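Side-chain contacts in capsid Protein (Unidentified, PDB 4DMI), which probably serves as a phage capsid protein, five copies of which assemble into a pentamer: residues V103-D108 / T112-N117; N118-P123 / V132-D137. All coordinates share one frame; numbering follows the deposited sequence. Where two conformers were deposited one is given.

Contact 1 of 2, residues V103-D108 / T112-N117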
loop_
_atom_site.group_PDB
_atom_site.type_symbol
_atom_site.label_atom_id
_atom_site.label_comp_id
_atom_site.label_asym_id
_atom_site.label_seq_id
_atom_site.Cartn_x
_atom_site.Cartn_y
_atom_site.Cartn_z
ATOM N N VAL B 103 20.315 5.850 14.436
ATOM C CA VAL B 103 18.876 6.014 14.609
ATOM C C VAL B 103 18.319 7.226 13.892
ATOM O O VAL B 103 19.051 8.174 13.563
ATOM C CB VAL B 103 18.478 6.132 16.107
ATOM C CG1 VAL B 103 18.798 4.846 16.870
ATOM C CG2 VAL B 103 19.151 7.337 16.763
ATOM N N ILE B 104 17.015 7.183 13.641
ATOM C CA ILE B 104 16.243 8.383 13.347
ATOM C C ILE B 104 15.479 8.686 14.615
ATOM O O ILE B 104 14.862 7.805 15.209
ATOM C CB ILE B 104 15.227 8.140 12.213
ATOM C CG1 ILE B 104 15.963 7.867 10.893
ATOM C CG2 ILE B 104 14.282 9.336 12.064
ATOM C CD1 ILE B 104 16.589 9.124 10.236
ATOM N N GLU B 105 15.511 9.948 15.060
ATOM C CA GLU B 105 14.772 10.324 16.260
ATOM C C GLU B 105 14.188 11.725 16.186
ATOM O O GLU B 105 14.683 12.600 15.472
ATOM C CB GLU B 105 15.646 10.186 17.510
ATOM C CG GLU B 105 16.853 11.105 17.522
ATOM C CD GLU B 105 17.892 10.679 18.534
ATOM O OE1 GLU B 105 17.720 9.587 19.115
ATOM O OE2 GLU B 105 18.870 11.436 18.748
ATOM N N VAL B 106 13.116 11.927 16.953
ATOM C CA VAL B 106 12.486 13.235 17.066
ATOM C C VAL B 106 12.648 13.695 18.512
ATOM O O VAL B 106 12.608 12.885 19.434
ATOM C CB VAL B 106 11.004 13.208 16.618
ATOM C CG1 VAL B 106 10.194 12.186 17.405
ATOM C CG2 VAL B 106 10.381 14.595 16.728
ATOM N N THR B 107 12.890 14.989 18.701
ATOM C CA THR B 107 13.180 15.530 20.025
ATOM C C THR B 107 12.716 16.968 20.134
ATOM O O THR B 107 12.614 17.671 19.128
ATOM C CB THR B 107 14.700 15.480 20.326
ATOM O OG1 THR B 107 14.948 15.891 21.677
ATOM C CG2 THR B 107 15.479 16.398 19.383
ATOM N N ASP B 108 12.441 17.400 21.359
ATOM C CA ASP B 108 12.208 18.815 21.638
ATOM C C ASP B 108 13.256 19.343 22.612
ATOM O O ASP B 108 13.139 20.462 23.117
ATOM C CB ASP B 108 10.801 19.049 22.199
ATOM C CG ASP B 108 10.543 18.286 23.503
ATOM O OD1 ASP B 108 11.456 17.583 23.992
ATOM O OD2 ASP B 108 9.409 18.385 24.029
ATOM N N THR B 112 13.155 12.592 23.862
ATOM C CA THR B 112 13.568 12.139 22.547
ATOM C C THR B 112 12.949 10.771 22.334
ATOM O O THR B 112 12.945 9.938 23.238
ATOM C CB THR B 112 15.096 12.040 22.458
ATOM O OG1 THR B 112 15.676 13.329 22.714
ATOM C CG2 THR B 112 15.514 11.581 21.065
ATOM N N LYS B 113 12.394 10.548 21.145
ATOM C CA LYS B 113 11.884 9.231 20.782
ATOM C C LYS B 113 12.560 8.725 19.528
ATOM O O LYS B 113 12.691 9.454 18.538
ATOM C CB LYS B 113 10.363 9.252 20.589
ATOM C CG LYS B 113 9.610 9.541 21.874
ATOM C CD LYS B 113 8.109 9.603 21.634
ATOM C CE LYS B 113 7.404 9.983 22.927
ATOM N NZ LYS B 113 5.931 10.162 22.755
ATOM N N ILE B 114 12.976 7.463 19.568
ATOM C CA ILE B 114 13.556 6.806 18.405
ATOM C C ILE B 114 12.450 6.327 17.473
ATOM O O ILE B 114 11.536 5.608 17.899
ATOM C CB ILE B 114 14.426 5.619 18.840
ATOM C CG1 ILE B 114 15.647 6.146 19.613
ATOM C CG2 ILE B 114 14.846 4.765 17.639
ATOM C CD1 ILE B 114 16.433 5.042 20.330
ATOM N N LEU B 115 12.524 6.732 16.207
ATOM C CA LEU B 115 11.525 6.330 15.214
ATOM C C LEU B 115 12.016 5.177 14.339
ATOM O O LEU B 115 11.216 4.473 13.722
ATOM C CB LEU B 115 11.133 7.515 14.326
ATOM C CG LEU B 115 10.618 8.750 15.056
ATOM C CD1 LEU B 115 10.186 9.784 14.019
ATOM C CD2 LEU B 115 9.465 8.382 16.001
ATOM N N ALA B 116 13.330 4.974 14.297
ATOM C CA ALA B 116 13.946 3.865 13.573
ATOM C C ALA B 116 15.200 3.449 14.324
ATOM O O ALA B 116 16.062 4.286 14.589
ATOM C CB ALA B 116 14.280 4.269 12.140
ATOM N N ASN B 117 15.278 2.170 14.695
ATOM C CA ASN B 117 16.317 1.653 15.590
ATOM C C ASN B 117 17.170 0.575 14.907
ATOM O O ASN B 117 16.627 -0.333 14.259
ATOM C CB ASN B 117 15.632 1.087 16.846
ATOM C CG ASN B 117 16.587 0.868 18.005
ATOM O OD1 ASN B 117 17.788 0.634 17.822
ATOM N ND2 ASN B 117 16.045 0.924 19.217
#

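Contact 2 of 2, residues N118-P123 / V132-D137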
loop_
_atom_site.group_PDB
_atom_site.type_symbol
_atom_site.label_atom_id
_atom_site.label_comp_id
_atom_site.label_asym_id
_atom_site.label_seq_id
_atom_site.Cartn_x
_atom_site.Cartn_y
_atom_site.Cartn_z
ATOM N N ASN B 118 18.497 0.667 15.023
ATOM C CA ASN B 118 19.378 -0.273 14.321
ATOM C C ASN B 118 19.819 -1.503 15.116
ATOM O O ASN B 118 20.325 -2.465 14.531
ATOM C CB ASN B 118 20.643 0.433 13.838
ATOM C CG ASN B 118 21.591 0.756 14.977
ATOM O OD1 ASN B 118 21.193 1.349 15.992
ATOM N ND2 ASN B 118 22.838 0.329 14.839
ATOM N N ARG B 119 19.678 -1.465 16.443
ATOM C CA ARG B 119 20.295 -2.493 17.288
ATOM C C ARG B 119 19.299 -3.614 17.546
ATOM O O ARG B 119 18.684 -3.708 18.609
ATOM C CB ARG B 119 20.825 -1.885 18.598
ATOM C CG ARG B 119 22.045 -0.985 18.386
ATOM C CD ARG B 119 22.646 -0.525 19.707
ATOM N NE ARG B 119 21.738 0.349 20.444
ATOM C CZ ARG B 119 21.990 0.832 21.656
ATOM N NH1 ARG B 119 23.123 0.512 22.279
ATOM N NH2 ARG B 119 21.113 1.632 22.249
ATOM N N ILE B 120 19.170 -4.483 16.555
ATOM C CA ILE B 120 18.050 -5.413 16.486
ATOM C C ILE B 120 18.457 -6.874 16.275
ATOM O O ILE B 120 17.663 -7.769 16.564
ATOM C CB ILE B 120 17.067 -4.946 15.372
ATOM C CG1 ILE B 120 15.768 -5.756 15.336
ATOM C CG2 ILE B 120 17.741 -4.996 13.997
ATOM C CD1 ILE B 120 14.975 -5.727 16.621
ATOM N N VAL B 121 19.666 -7.155 15.788
ATOM C CA VAL B 121 19.935 -8.556 15.449
ATOM C C VAL B 121 20.409 -9.381 16.650
ATOM O O VAL B 121 21.011 -8.860 17.586
ATOM C CB VAL B 121 20.836 -8.753 14.193
ATOM C CG1 VAL B 121 20.409 -7.822 13.053
ATOM C CG2 VAL B 121 22.282 -8.561 14.516
ATOM N N SER B 122 20.091 -10.672 16.618
ATOM C CA SER B 122 20.387 -11.581 17.719
ATOM C C SER B 122 21.063 -12.836 17.187
ATOM O O SER B 122 20.423 -13.884 17.041
ATOM C CB SER B 122 19.096 -11.987 18.422
ATOM O OG SER B 122 19.383 -12.742 19.585
ATOM N N PRO B 123 22.362 -12.742 16.890
ATOM C CA PRO B 123 23.090 -13.899 16.352
ATOM C C PRO B 123 23.240 -15.003 17.400
ATOM O O PRO B 123 23.210 -14.723 18.600
ATOM C CB PRO B 123 24.459 -13.310 16.008
ATOM C CG PRO B 123 24.629 -12.167 16.987
ATOM C CD PRO B 123 23.239 -11.583 17.126
ATOM N N VAL B 132 22.884 -5.958 7.864
ATOM C CA VAL B 132 22.021 -5.630 6.732
ATOM C C VAL B 132 21.481 -4.220 6.929
ATOM O O VAL B 132 21.469 -3.704 8.055
ATOM C CB VAL B 132 20.831 -6.621 6.607
ATOM C CG1 VAL B 132 21.334 -8.011 6.243
ATOM C CG2 VAL B 132 19.997 -6.660 7.905
ATOM N N PRO B 133 21.029 -3.573 5.846
ATOM C CA PRO B 133 20.302 -2.319 6.053
ATOM C C PRO B 133 19.003 -2.550 6.831
ATOM O O PRO B 133 18.344 -3.591 6.665
ATOM C CB PRO B 133 19.964 -1.866 4.622
ATOM C CG PRO B 133 20.011 -3.132 3.781
ATOM C CD PRO B 133 21.102 -3.958 4.423
ATOM N N VAL B 134 18.661 -1.606 7.699
ATOM C CA VAL B 134 17.360 -1.615 8.363
ATOM C C VAL B 134 16.559 -0.459 7.778
ATOM O O VAL B 134 16.848 0.709 8.038
ATOM C CB VAL B 134 17.499 -1.420 9.879
ATOM C CG1 VAL B 134 16.129 -1.525 10.566
ATOM C CG2 VAL B 134 18.480 -2.434 10.471
ATOM N N PRO B 135 15.570 -0.769 6.941
ATOM C CA PRO B 135 14.872 0.336 6.271
ATOM C C PRO B 135 13.859 1.062 7.138
ATOM O O PRO B 135 13.300 0.523 8.103
ATOM C CB PRO B 135 14.163 -0.360 5.098
ATOM C CG PRO B 135 13.986 -1.806 5.575
ATOM C CD PRO B 135 15.224 -2.088 6.387
ATOM N N PHE B 136 13.637 2.323 6.791
ATOM C CA PHE B 136 12.544 3.087 7.383
ATOM C C PHE B 136 11.879 3.926 6.303
ATOM O O PHE B 136 12.519 4.307 5.309
ATOM C CB PHE B 136 13.020 3.958 8.566
ATOM C CG PHE B 136 14.145 4.893 8.211
ATOM C CD1 PHE B 136 13.884 6.127 7.629
ATOM C CD2 PHE B 136 15.468 4.517 8.426
ATOM C CE1 PHE B 136 14.931 6.980 7.277
ATOM C CE2 PHE B 136 16.519 5.362 8.083
ATOM C CZ PHE B 136 16.248 6.593 7.506
ATOM N N ASP B 137 10.593 4.211 6.498
ATOM C CA ASP B 137 9.803 5.025 5.578
ATOM C C ASP B 137 8.688 5.642 6.417
ATOM O O ASP B 137 7.667 5.004 6.698
ATOM C CB ASP B 137 9.255 4.162 4.425
ATOM C CG ASP B 137 8.577 4.979 3.336
ATOM O OD1 ASP B 137 8.176 6.135 3.591
ATOM O OD2 ASP B 137 8.442 4.456 2.211
#

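Contact 1 of 2, residues V103-D108 / T112-N117
A classic beta bulge interrupts the hairpin of strands 102-107 and 112-121: Leu115 and Ala116 both face Ile104. The carbonyl O of Ile104 takes the N-H of Leu115 at 2.8 Å, tilted 25° from the carbonyl plane, and a weak second bond from Ala116 N, while Ile104 N returns a bond to Ala116 O. Beyond the bulge the ladder is regular, with Val106 and Lys113 exchanging bonds in both directions. On the face carrying Ile104, Val106 and Ala116 the contacts between the segments are apolar. CB of Ile104 meets CB of Ala116 at 4.0 Å, and CG1 of Val106 lies 4.1 Å from CD2 of Leu115, the two side chains slanting past one another. Val106 offers that methyl because CG1 sits between its backbone N and carbonyl carbon (chi1 57°). Lys113, on this face too, leads its charged end away to the carbonyls of Leu63 and Thr66 of the second subunit. On the other face CG2 of Thr112 rests against Glu105, whose carboxylate, in the conformer given, is held by Arg151 and Gln149 through OE2. CG1 of Val103 meets CG2 of Ile114 at 4.0 Å, the side chains roughly perpendicular. Near the turn the hydroxyls OG1 of Thr107 and OG1 of Thr112 come to 2.9 Å. The whole is an antiparallel beta hairpin whose second strand turns a corner at Leu115 and Ala116.

Contact 2 of 2, residues N118-P123 / V132-D137
Val134 faces Ile120 and Asn118 across a shallow, buried and purely van der Waals contact. Its CG2 methyl does the touching, meeting CG2 of Ile120 at 4.4 Å and the carbonyl O of Asn118 at 4.5 Å, both at the long end of contact range. The methyl-to-methyl meeting is that of two beta-branched side chains. In Ile120, CG1 stands anti to the backbone N (chi1 -173°) and carries CD1 away from Val134, while the CG2 branch is the one turned to the valine. The backbones keep apart: the nearest alpha carbons, CA of Asn118 and CA of Val134, are 6.4 Å from each other, and the two segments are not paired as neighbouring strands. Asn118 meets Val134 through its carbonyl O, whereas its amide group turns away. OD1 accepts a hydrogen bond from Ala102 N, and ND2 gives bonds to the carbonyls of Ser92 and Ala100, so three backbone groups grip the buried carboxamide and should fix its rotation. The second subunit closes in on the same spot, with its Ser92 OG bonded to the carbonyl O of Ile120, its Gln160 packed on Ile120 and its Asn90 on Val134. Within the chain, strand 83-95 ties the two sides together, since Arg94 bonds the backbones of Asn118 and Val121 and Leu91 that of Val134.

Contact 1 closes before contact 2 opens, and strand 112-121 runs through both, Asn118 following Asn117 directly in sequence. Their centres lie 15 Å apart on the same side of the chain's centre. Phe136 of the 132-137 segment reaches contact 1: its CZ packs on CG1 of Ile104 at 3.6 Å and its CB on CB of Ala116 at 3.8 Å. After the corner at 115-116 the strand leaves 102-107, and from Asn118 its backbone bonds to Arg94 of strand 83-95. Both contacts touch the second subunit, so strand 112-121 meets the neighbouring subunit of the pentamer at both contacts.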